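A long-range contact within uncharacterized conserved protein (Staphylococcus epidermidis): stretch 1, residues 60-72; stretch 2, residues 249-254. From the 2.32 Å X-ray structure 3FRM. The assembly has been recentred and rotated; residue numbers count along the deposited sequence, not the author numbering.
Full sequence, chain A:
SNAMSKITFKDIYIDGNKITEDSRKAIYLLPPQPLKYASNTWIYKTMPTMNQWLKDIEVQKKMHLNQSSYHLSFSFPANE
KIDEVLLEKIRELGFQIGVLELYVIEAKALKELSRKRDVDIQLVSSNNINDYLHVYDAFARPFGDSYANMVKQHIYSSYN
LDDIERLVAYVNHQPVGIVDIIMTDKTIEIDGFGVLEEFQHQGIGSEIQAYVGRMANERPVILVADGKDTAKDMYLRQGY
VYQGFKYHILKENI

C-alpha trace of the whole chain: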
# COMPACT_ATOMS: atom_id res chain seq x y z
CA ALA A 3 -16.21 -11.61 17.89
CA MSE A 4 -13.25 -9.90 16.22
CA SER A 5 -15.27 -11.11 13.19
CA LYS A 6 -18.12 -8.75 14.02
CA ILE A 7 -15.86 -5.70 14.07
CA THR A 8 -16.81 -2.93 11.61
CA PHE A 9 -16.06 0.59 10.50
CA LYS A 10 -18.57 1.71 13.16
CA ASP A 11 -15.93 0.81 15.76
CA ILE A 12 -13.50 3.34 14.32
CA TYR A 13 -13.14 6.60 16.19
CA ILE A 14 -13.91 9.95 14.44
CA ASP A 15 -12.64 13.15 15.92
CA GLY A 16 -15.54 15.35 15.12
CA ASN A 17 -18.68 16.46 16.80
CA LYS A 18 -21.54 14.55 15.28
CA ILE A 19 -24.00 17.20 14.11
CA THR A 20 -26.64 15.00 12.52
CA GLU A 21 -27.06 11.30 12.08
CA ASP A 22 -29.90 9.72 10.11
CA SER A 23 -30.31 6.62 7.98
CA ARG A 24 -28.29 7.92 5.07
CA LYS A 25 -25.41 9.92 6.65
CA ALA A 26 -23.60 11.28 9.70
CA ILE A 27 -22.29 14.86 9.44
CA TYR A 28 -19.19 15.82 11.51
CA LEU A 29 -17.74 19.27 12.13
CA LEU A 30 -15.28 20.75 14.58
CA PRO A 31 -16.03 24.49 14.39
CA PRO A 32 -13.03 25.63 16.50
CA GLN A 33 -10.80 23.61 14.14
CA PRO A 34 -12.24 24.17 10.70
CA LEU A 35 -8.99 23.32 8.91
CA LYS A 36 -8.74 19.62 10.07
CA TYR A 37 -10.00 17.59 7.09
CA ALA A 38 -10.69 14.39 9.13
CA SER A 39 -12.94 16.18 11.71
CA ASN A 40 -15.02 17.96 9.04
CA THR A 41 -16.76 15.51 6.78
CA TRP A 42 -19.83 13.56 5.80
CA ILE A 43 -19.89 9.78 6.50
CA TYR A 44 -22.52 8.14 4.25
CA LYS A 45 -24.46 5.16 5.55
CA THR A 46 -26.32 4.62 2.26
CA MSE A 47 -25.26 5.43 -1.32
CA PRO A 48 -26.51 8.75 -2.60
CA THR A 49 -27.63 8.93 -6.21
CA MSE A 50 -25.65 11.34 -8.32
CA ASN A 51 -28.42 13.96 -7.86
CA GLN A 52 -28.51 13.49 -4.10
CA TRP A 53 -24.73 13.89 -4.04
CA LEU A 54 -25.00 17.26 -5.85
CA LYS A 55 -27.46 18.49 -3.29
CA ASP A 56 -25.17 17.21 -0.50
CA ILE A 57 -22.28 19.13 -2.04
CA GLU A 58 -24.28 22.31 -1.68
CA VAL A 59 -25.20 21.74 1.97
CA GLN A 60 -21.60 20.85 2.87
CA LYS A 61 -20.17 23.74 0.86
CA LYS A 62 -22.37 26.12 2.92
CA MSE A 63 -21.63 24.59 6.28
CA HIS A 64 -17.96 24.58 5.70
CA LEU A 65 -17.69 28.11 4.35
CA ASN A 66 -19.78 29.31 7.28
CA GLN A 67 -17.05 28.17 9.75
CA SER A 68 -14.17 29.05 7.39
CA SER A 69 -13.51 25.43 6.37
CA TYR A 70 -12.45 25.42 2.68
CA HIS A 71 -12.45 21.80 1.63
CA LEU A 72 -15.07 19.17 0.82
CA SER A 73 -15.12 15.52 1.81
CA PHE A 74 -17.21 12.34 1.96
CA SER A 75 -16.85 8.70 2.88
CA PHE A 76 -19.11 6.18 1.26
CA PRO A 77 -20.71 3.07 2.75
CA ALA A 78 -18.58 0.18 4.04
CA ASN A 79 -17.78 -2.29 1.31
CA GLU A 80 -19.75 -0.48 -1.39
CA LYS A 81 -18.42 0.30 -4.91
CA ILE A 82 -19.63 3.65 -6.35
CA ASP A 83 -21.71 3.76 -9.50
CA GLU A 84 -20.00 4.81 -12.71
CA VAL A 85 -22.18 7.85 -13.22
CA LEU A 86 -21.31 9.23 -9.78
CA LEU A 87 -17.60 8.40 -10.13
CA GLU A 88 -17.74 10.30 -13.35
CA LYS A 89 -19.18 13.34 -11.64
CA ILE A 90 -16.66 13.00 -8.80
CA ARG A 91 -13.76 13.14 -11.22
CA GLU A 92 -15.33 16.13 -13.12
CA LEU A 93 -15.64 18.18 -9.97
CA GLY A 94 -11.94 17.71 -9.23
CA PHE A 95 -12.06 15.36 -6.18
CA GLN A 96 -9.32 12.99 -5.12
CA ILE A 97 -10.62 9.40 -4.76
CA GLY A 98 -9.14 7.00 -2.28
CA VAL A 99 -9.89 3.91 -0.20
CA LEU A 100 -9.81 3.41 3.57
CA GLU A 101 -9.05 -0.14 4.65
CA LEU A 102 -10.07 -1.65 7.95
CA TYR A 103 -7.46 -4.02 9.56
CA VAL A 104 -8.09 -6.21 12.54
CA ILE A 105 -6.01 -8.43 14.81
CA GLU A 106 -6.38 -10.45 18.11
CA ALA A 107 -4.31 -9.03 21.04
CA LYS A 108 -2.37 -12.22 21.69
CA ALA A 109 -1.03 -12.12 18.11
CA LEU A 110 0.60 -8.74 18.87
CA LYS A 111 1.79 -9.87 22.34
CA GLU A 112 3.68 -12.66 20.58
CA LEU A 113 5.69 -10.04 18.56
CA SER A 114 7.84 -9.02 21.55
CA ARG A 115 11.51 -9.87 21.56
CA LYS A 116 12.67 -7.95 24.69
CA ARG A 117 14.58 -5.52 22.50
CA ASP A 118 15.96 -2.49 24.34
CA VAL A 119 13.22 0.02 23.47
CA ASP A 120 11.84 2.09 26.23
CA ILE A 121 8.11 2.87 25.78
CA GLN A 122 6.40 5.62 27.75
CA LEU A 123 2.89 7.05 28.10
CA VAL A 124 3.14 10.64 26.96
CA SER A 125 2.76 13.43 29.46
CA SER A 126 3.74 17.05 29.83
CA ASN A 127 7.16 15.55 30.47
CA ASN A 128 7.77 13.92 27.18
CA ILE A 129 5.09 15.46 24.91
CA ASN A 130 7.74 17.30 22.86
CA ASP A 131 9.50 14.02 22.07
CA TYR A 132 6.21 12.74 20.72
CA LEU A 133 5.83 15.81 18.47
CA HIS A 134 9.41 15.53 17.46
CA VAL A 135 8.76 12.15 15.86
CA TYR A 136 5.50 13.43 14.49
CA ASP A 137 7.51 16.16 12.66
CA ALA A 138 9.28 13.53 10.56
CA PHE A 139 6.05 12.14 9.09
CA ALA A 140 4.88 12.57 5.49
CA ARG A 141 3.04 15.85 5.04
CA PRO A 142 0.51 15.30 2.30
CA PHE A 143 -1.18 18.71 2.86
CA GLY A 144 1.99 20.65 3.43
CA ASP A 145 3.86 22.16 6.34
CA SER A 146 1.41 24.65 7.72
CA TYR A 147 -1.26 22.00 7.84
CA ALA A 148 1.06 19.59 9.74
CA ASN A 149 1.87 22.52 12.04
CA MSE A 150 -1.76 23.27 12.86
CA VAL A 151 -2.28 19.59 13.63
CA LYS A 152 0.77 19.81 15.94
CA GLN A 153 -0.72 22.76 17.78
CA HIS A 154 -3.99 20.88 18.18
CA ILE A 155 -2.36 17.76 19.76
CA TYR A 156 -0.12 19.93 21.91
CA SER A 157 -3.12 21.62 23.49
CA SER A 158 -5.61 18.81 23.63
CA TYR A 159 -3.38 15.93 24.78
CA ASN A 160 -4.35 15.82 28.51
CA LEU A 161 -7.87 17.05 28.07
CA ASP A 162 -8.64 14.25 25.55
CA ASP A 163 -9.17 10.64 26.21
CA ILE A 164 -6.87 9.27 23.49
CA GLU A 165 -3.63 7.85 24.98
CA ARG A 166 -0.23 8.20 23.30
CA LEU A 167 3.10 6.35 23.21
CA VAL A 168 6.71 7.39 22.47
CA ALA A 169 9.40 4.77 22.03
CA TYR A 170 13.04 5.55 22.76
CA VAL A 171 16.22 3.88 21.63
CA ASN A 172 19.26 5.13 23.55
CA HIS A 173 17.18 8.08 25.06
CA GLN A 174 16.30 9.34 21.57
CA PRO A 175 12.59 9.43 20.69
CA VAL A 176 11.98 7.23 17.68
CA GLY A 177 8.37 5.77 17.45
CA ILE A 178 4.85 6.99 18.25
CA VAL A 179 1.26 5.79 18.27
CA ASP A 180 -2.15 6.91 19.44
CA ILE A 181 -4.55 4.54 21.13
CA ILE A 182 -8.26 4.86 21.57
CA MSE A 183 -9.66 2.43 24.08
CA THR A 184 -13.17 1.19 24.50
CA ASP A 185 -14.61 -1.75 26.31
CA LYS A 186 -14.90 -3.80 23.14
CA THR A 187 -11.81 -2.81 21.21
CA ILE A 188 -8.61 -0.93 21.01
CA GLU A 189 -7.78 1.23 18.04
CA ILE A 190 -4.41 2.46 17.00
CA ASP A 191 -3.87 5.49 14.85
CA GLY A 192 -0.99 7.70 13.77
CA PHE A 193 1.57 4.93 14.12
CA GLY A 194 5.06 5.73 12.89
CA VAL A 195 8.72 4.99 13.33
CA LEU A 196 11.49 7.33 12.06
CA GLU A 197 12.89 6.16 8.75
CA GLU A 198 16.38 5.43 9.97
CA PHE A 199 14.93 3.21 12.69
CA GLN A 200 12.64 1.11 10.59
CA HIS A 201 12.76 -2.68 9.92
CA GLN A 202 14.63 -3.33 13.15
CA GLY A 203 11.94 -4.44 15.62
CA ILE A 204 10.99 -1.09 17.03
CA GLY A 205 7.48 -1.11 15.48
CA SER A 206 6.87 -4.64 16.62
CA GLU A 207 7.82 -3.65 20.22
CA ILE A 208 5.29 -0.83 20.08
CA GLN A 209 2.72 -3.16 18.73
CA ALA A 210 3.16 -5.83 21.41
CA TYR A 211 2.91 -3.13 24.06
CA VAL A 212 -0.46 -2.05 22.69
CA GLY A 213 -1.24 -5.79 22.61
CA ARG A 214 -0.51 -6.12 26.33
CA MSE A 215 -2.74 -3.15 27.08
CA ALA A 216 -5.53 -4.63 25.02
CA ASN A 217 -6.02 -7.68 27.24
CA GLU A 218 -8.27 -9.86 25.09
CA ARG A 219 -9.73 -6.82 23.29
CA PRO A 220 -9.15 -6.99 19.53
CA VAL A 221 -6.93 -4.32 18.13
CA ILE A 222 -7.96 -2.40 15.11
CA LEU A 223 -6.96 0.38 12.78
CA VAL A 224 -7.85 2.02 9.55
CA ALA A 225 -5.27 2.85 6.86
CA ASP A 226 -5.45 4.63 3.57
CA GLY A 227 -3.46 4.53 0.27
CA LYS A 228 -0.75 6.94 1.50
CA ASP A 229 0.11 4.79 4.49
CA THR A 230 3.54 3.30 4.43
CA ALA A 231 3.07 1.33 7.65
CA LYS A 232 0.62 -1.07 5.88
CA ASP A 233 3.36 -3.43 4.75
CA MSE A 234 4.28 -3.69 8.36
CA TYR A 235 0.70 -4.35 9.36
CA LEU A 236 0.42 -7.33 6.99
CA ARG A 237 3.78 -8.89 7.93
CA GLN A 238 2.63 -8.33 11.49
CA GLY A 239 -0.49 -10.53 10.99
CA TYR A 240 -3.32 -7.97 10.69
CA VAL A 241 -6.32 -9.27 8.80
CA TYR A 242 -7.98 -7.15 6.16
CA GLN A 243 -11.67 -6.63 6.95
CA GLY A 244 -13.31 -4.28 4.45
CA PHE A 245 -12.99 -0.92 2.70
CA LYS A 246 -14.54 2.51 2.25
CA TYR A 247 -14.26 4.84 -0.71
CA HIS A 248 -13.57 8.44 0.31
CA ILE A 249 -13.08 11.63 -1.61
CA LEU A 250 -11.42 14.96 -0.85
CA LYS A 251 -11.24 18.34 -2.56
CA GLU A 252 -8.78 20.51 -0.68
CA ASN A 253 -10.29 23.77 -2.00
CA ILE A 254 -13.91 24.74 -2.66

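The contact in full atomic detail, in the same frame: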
# COMPACT_ATOMS: atom_id res chain seq x y z
N GLN A 60 -22.93 20.90 2.20
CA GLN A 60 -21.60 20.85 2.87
C GLN A 60 -20.81 22.09 2.57
O GLN A 60 -20.18 22.62 3.48
CB GLN A 60 -20.75 19.64 2.50
CG GLN A 60 -19.64 19.40 3.52
CD GLN A 60 -18.69 18.29 3.13
OE1 GLN A 60 -17.65 18.54 2.59
NE2 GLN A 60 -19.05 17.05 3.40
N LYS A 61 -20.85 22.52 1.31
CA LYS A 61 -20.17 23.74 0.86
C LYS A 61 -20.58 24.94 1.74
O LYS A 61 -19.74 25.74 2.18
CB LYS A 61 -20.45 24.00 -0.64
CG LYS A 61 -19.71 25.22 -1.24
CD LYS A 61 -19.93 25.44 -2.80
CE LYS A 61 -19.81 24.08 -3.57
NZ LYS A 61 -20.18 24.13 -5.07
N LYS A 62 -21.87 25.03 2.05
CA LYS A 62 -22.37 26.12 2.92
C LYS A 62 -21.92 25.96 4.37
O LYS A 62 -21.39 26.88 4.98
CB LYS A 62 -23.88 26.20 2.83
CG LYS A 62 -24.34 27.12 1.71
CD LYS A 62 -25.83 27.43 1.80
CE LYS A 62 -26.68 26.57 0.81
NZ LYS A 62 -26.62 27.05 -0.62
N MSE A 63 -22.10 24.79 4.93
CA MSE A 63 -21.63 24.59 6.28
C MSE A 63 -20.19 24.97 6.43
O MSE A 63 -19.81 25.67 7.35
CB MSE A 63 -21.81 23.14 6.71
CG MSE A 63 -23.25 22.86 6.89
SE MSE A 63 -23.74 21.16 7.68
CE MSE A 63 -22.90 21.19 9.44
N HIS A 64 -19.37 24.47 5.52
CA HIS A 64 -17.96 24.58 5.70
C HIS A 64 -17.56 26.03 5.56
O HIS A 64 -16.83 26.57 6.44
CB HIS A 64 -17.24 23.65 4.73
CG HIS A 64 -17.15 22.23 5.21
ND1 HIS A 64 -16.38 21.28 4.57
CD2 HIS A 64 -17.69 21.60 6.29
CE1 HIS A 64 -16.45 20.13 5.23
NE2 HIS A 64 -17.25 20.30 6.27
N LEU A 65 -18.05 26.69 4.50
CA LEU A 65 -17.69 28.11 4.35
C LEU A 65 -18.15 28.95 5.53
O LEU A 65 -17.51 29.92 5.91
CB LEU A 65 -18.21 28.70 3.04
CG LEU A 65 -17.46 28.23 1.80
CD1 LEU A 65 -18.20 28.72 0.53
CD2 LEU A 65 -16.03 28.79 1.85
N ASN A 66 -19.30 28.60 6.10
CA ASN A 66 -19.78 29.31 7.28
C ASN A 66 -18.80 29.31 8.48
O ASN A 66 -18.76 30.28 9.22
CB ASN A 66 -21.15 28.79 7.69
CG ASN A 66 -21.74 29.52 8.88
OD1 ASN A 66 -22.14 30.68 8.79
ND2 ASN A 66 -21.83 28.80 10.00
N GLN A 67 -18.02 28.24 8.67
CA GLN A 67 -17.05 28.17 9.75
C GLN A 67 -15.64 28.36 9.20
O GLN A 67 -14.69 28.05 9.89
CB GLN A 67 -17.15 26.83 10.56
CG GLN A 67 -16.88 25.54 9.76
CD GLN A 67 -16.87 24.23 10.60
OE1 GLN A 67 -17.59 24.10 11.61
NE2 GLN A 67 -16.09 23.23 10.16
N SER A 68 -15.50 28.86 7.96
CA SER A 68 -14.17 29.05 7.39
C SER A 68 -13.38 27.75 7.21
O SER A 68 -12.15 27.75 7.41
CB SER A 68 -13.37 30.02 8.29
OG SER A 68 -13.99 31.31 8.35
N SER A 69 -14.07 26.65 6.90
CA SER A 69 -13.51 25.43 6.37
C SER A 69 -13.53 25.57 4.83
O SER A 69 -14.50 26.12 4.27
CB SER A 69 -14.44 24.28 6.74
OG SER A 69 -14.15 23.71 8.03
N TYR A 70 -12.51 25.12 4.12
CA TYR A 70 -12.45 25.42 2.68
C TYR A 70 -12.36 24.20 1.79
O TYR A 70 -12.16 24.35 0.58
CB TYR A 70 -11.32 26.41 2.35
CG TYR A 70 -11.40 27.68 3.19
CD1 TYR A 70 -12.45 28.59 3.02
CD2 TYR A 70 -10.42 27.96 4.15
CE1 TYR A 70 -12.54 29.72 3.77
CE2 TYR A 70 -10.48 29.09 4.91
CZ TYR A 70 -11.55 29.97 4.72
OH TYR A 70 -11.61 31.07 5.49
N HIS A 71 -12.56 23.02 2.37
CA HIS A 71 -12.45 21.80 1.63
C HIS A 71 -13.81 21.12 1.56
O HIS A 71 -14.78 21.57 2.17
CB HIS A 71 -11.48 20.92 2.38
CG HIS A 71 -12.03 20.44 3.67
ND1 HIS A 71 -11.98 21.20 4.82
CD2 HIS A 71 -12.71 19.30 3.99
CE1 HIS A 71 -12.57 20.53 5.81
NE2 HIS A 71 -13.01 19.37 5.33
N LEU A 72 -13.88 19.96 0.88
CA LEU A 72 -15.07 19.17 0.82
C LEU A 72 -14.67 17.69 0.97
O LEU A 72 -13.67 17.27 0.40
CB LEU A 72 -15.79 19.36 -0.52
CG LEU A 72 -16.40 20.66 -0.97
CD1 LEU A 72 -17.32 20.35 -2.19
CD2 LEU A 72 -17.22 21.26 0.14
N ILE A 249 -13.54 10.64 -0.67
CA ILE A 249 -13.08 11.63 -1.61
C ILE A 249 -12.80 12.91 -0.88
O ILE A 249 -13.44 13.17 0.13
CB ILE A 249 -14.14 11.84 -2.71
CG1 ILE A 249 -15.47 12.28 -2.12
CG2 ILE A 249 -14.37 10.51 -3.46
CD1 ILE A 249 -16.39 12.86 -3.21
N LEU A 250 -11.90 13.72 -1.44
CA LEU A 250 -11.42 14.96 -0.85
C LEU A 250 -11.12 15.96 -1.94
O LEU A 250 -10.46 15.62 -2.93
CB LEU A 250 -10.12 14.68 -0.04
CG LEU A 250 -9.36 15.88 0.60
CD1 LEU A 250 -10.27 16.67 1.55
CD2 LEU A 250 -8.14 15.37 1.40
N LYS A 251 -11.62 17.18 -1.77
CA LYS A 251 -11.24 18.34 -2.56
C LYS A 251 -10.72 19.36 -1.57
O LYS A 251 -11.45 19.84 -0.73
CB LYS A 251 -12.42 18.94 -3.30
CG LYS A 251 -12.00 19.99 -4.31
CD LYS A 251 -13.23 20.46 -5.09
CE LYS A 251 -12.88 21.51 -6.15
NZ LYS A 251 -14.00 21.63 -7.14
N GLU A 252 -9.44 19.68 -1.67
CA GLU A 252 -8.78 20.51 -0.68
C GLU A 252 -9.23 21.96 -0.74
O GLU A 252 -9.13 22.66 0.26
CB GLU A 252 -7.28 20.38 -0.83
CG GLU A 252 -6.77 18.97 -0.46
CD GLU A 252 -5.25 18.77 -0.68
OE1 GLU A 252 -4.85 17.60 -0.90
OE2 GLU A 252 -4.46 19.76 -0.62
N ASN A 253 -9.79 22.39 -1.87
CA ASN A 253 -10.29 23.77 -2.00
C ASN A 253 -11.61 23.94 -2.73
O ASN A 253 -11.69 23.68 -3.94
CB ASN A 253 -9.25 24.67 -2.66
CG ASN A 253 -7.96 24.72 -1.86
OD1 ASN A 253 -7.84 25.39 -0.80
ND2 ASN A 253 -6.98 23.99 -2.34
N ILE A 254 -12.63 24.44 -2.02
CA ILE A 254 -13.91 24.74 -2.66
C ILE A 254 -13.76 25.71 -3.84
O ILE A 254 -13.05 26.76 -3.78
CB ILE A 254 -14.94 25.29 -1.67
CG1 ILE A 254 -15.11 24.31 -0.51
CG2 ILE A 254 -16.26 25.61 -2.40
CD1 ILE A 254 -16.11 24.75 0.54
OXT ILE A 254 -14.38 25.43 -4.90

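The last residue of this chain is also the one most covered by the contact: Ile 254, the C-terminal residue, has more of its surface covered by the opposing stretch than any other residue of the two. Chain ends are often frayed, and this one illustrates how a terminus can be held by combining a backbone hydrogen bond with an apolar side chain that reaches back into the fold.

The backbone part begins where the two stretches meet as antiparallel strands. Leu 72 and Lys 251 form a hydrogen-bonded pair in which each residue both gives and receives: Leu 72 N donates to Lys 251 O at 2.9 Å, and Lys 251 N donates to Leu 72 O at 3.0 Å. The second bond is nearly straight, at 172°. Beside it, Leu 250 CA lies 3.5 Å from Leu 72 O in a CA-H...O contact. Beyond this pair the strand of the second stretch ends, and a further main-chain hydrogen bond follows. Ile 254 N donates to Tyr 70 O at 2.6 Å, a short bond, and the same carbonyl receives a CA-H...O contact from Asn 253, with Asn 253 CA 3.2 Å from Tyr 70 O. Because these links use main-chain atoms, Tyr 70 can take part although the end of its side chain leads away, and Asn 253 although its CA-to-CB bond points away.

The apolar part is centred on the Ile 254 side chain. The CA-to-CB bond of Ile 254 points sideways, but with chi1 at m and chi2 at t its end comes close to the helix. Ile 254 CD1 packs 3.7 Å from CD2 of Leu 72 and 3.9 Å from CG of Leu 65, so a residue of the strand and a residue of the helix meet around one methyl group. Ile 254 CG2 lies 3.7 Å from CG of Lys 61, and Ile 254 CD1 is only a little farther from the same atom, at 4.0 Å; the aliphatic portion of Lys 61 offers an apolar surface while its NZ is hydrogen-bonded nearby in the chain. Leu 72, itself buried, suits a position where hydrocarbon is covered; Lys 251 shares its face of the sheet, with the CB atoms of Leu 72 and Lys 251 4.4 Å apart, but its extended side chain leads its amino group away to a hydrogen bond elsewhere in the structure.

At the margin of the contact, His 64 braces the first stretch internally: His 64 ND1 donates to His 71 O at 2.9 Å and 175°, tying the helix to the segment that runs into the strand. A buried histidine fits here because its ring nitrogen satisfies a backbone carbonyl.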